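Local coordinates for SIS domain protein (Listeria monocytogenes str. 4b F2365, PDB 3FXA), which probably binds sugar phosphates through its SIS domain and may isomerise them, at residues 57-62 against 97-102. Residues are numbered along the deposited sequence; the frame is centred on the assembly and turned at random.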
loop_
_atom_site.group_PDB
_atom_site.type_symbol
_atom_site.label_atom_id
_atom_site.label_comp_id
_atom_site.label_asym_id
_atom_site.label_seq_id
_atom_site.Cartn_x
_atom_site.Cartn_y
_atom_site.Cartn_z
ATOM N N GLY A 57 -5.738 7.787 -7.593
ATOM C CA GLY A 57 -4.745 7.186 -6.715
ATOM C C GLY A 57 -3.855 6.173 -7.433
ATOM O O GLY A 57 -2.661 6.165 -7.184
ATOM N N VAL A 58 -4.423 5.331 -8.324
ATOM C CA VAL A 58 -3.628 4.353 -9.067
ATOM C C VAL A 58 -2.697 5.134 -10.031
ATOM O O VAL A 58 -1.513 4.779 -10.164
ATOM C CB VAL A 58 -4.469 3.269 -9.770
ATOM C CG1 VAL A 58 -3.536 2.283 -10.496
ATOM C CG2 VAL A 58 -5.408 2.575 -8.749
ATOM N N ALA A 59 -3.237 6.171 -10.680
ATOM C CA ALA A 59 -2.417 7.076 -11.525
ATOM C C ALA A 59 -1.284 7.664 -10.695
ATOM O O ALA A 59 -0.137 7.651 -11.117
ATOM C CB ALA A 59 -3.265 8.202 -12.110
ATOM N N ALA A 60 -1.601 8.096 -9.465
ATOM C CA ALA A 60 -0.575 8.665 -8.573
ATOM C C ALA A 60 0.550 7.672 -8.281
ATOM O O ALA A 60 1.757 8.002 -8.316
ATOM C CB ALA A 60 -1.215 9.170 -7.249
ATOM N N LYS A 61 0.154 6.422 -8.023
ATOM C CA LYS A 61 1.104 5.342 -7.769
ATOM C C LYS A 61 1.966 5.053 -9.014
ATOM O O LYS A 61 3.133 4.673 -8.876
ATOM C CB LYS A 61 0.400 4.101 -7.258
ATOM C CG LYS A 61 -0.149 4.311 -5.851
ATOM C CD LYS A 61 -1.069 3.181 -5.429
ATOM C CE LYS A 61 -1.690 3.477 -4.044
ATOM N NZ LYS A 61 -2.683 2.478 -3.548
ATOM N N LYS A 62 1.399 5.269 -10.214
ATOM C CA LYS A 62 2.157 5.022 -11.450
ATOM C C LYS A 62 3.246 6.114 -11.562
ATOM O O LYS A 62 4.423 5.803 -11.801
ATOM C CB LYS A 62 1.227 4.937 -12.671
ATOM C CG LYS A 62 1.748 4.028 -13.791
ATOM C CD LYS A 62 3.039 4.516 -14.380
ATOM C CE LYS A 62 3.547 3.637 -15.445
ATOM N NZ LYS A 62 4.681 4.262 -16.179
ATOM N N ILE A 97 1.933 16.774 -5.955
ATOM C CA ILE A 97 1.125 16.576 -7.149
ATOM C C ILE A 97 -0.217 16.016 -6.693
ATOM O O ILE A 97 -0.284 14.919 -6.103
ATOM C CB ILE A 97 1.782 15.639 -8.188
ATOM C CG1 ILE A 97 3.193 16.132 -8.548
ATOM C CG2 ILE A 97 0.865 15.500 -9.428
ATOM C CD1 ILE A 97 3.899 15.336 -9.688
ATOM N N LEU A 98 -1.281 16.788 -6.928
ATOM C CA LEU A 98 -2.641 16.355 -6.608
ATOM C C LEU A 98 -3.338 15.969 -7.910
ATOM O O LEU A 98 -3.404 16.775 -8.837
ATOM C CB LEU A 98 -3.402 17.450 -5.885
ATOM C CG LEU A 98 -2.794 17.895 -4.543
ATOM C CD1 LEU A 98 -3.672 18.970 -3.914
ATOM C CD2 LEU A 98 -2.589 16.738 -3.543
ATOM N N ILE A 99 -3.856 14.738 -7.970
ATOM C CA ILE A 99 -4.536 14.203 -9.176
ATOM C C ILE A 99 -6.019 14.053 -8.864
ATOM O O ILE A 99 -6.416 13.248 -8.008
ATOM C CB ILE A 99 -3.991 12.845 -9.658
ATOM C CG1 ILE A 99 -2.481 12.912 -9.886
ATOM C CG2 ILE A 99 -4.723 12.401 -10.970
ATOM C CD1 ILE A 99 -1.830 11.596 -10.240
ATOM N N SER A 100 -6.818 14.903 -9.490
ATOM C CA SER A 100 -8.265 14.902 -9.315
ATOM C C SER A 100 -8.929 15.353 -10.597
ATOM O O SER A 100 -8.772 16.512 -10.967
ATOM C CB SER A 100 -8.639 15.845 -8.168
ATOM O OG SER A 100 -10.016 16.135 -8.221
ATOM N N LYS A 101 -9.698 14.469 -11.244
ATOM C CA LYS A 101 -10.355 14.802 -12.525
ATOM C C LYS A 101 -11.182 16.067 -12.414
ATOM O O LYS A 101 -10.910 17.015 -13.122
ATOM C CB LYS A 101 -11.213 13.642 -13.050
ATOM C CG LYS A 101 -11.818 13.824 -14.440
ATOM C CD LYS A 101 -12.559 12.535 -14.791
ATOM C CE LYS A 101 -13.285 12.553 -16.117
ATOM N NZ LYS A 101 -14.307 13.610 -16.226
ATOM N N GLY A 102 -12.170 16.091 -11.516
ATOM C CA GLY A 102 -12.990 17.281 -11.301
ATOM C C GLY A 102 -12.287 18.421 -10.565
ATOM O O GLY A 102 -12.781 19.546 -10.600
#
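Ile99 lays its CD1 methyl over the peptide link between Ala59 and Ala60, entering the shallow notch between the two alanine methyls. The methyl carbon CD1 of Ile99 lies 3.9 Å from CB of Ala60 and 4.1 Å from CB of Ala59; closer still are N and CA of Ala60, both 3.6 Å from CD1 of Ile99. Its reach comes from an extended outer arm: CG1 stands anti to the carbonyl carbon (chi1 -55°) and chi2 of 175° keeps the branch extended, so that CD1 meets the helix. No hydrogen bond crosses here; the contact is purely van der Waals. Alanine suits both helical positions because its single methyl leaves the backbone accessible, which lets helix and strand come within 6.8 Å between the CA atoms of Ala60 and Ile99. Isoleucine suits the strand, where its beta-branching fits the extended backbone and its longer branch spans the gap to the helix. The contact lies in the core of the SIS domain, a Rossmann-like alpha/beta sandwich: helix 55-69 packs on the parallel sheet at the end of central strand 95-99, with Val50 of the adjoining strand 48-51 touching both Ala60 and Ile99, while helix 157-177 packs against the same region, Ile164 on Ala59 and Val163 on Ile99.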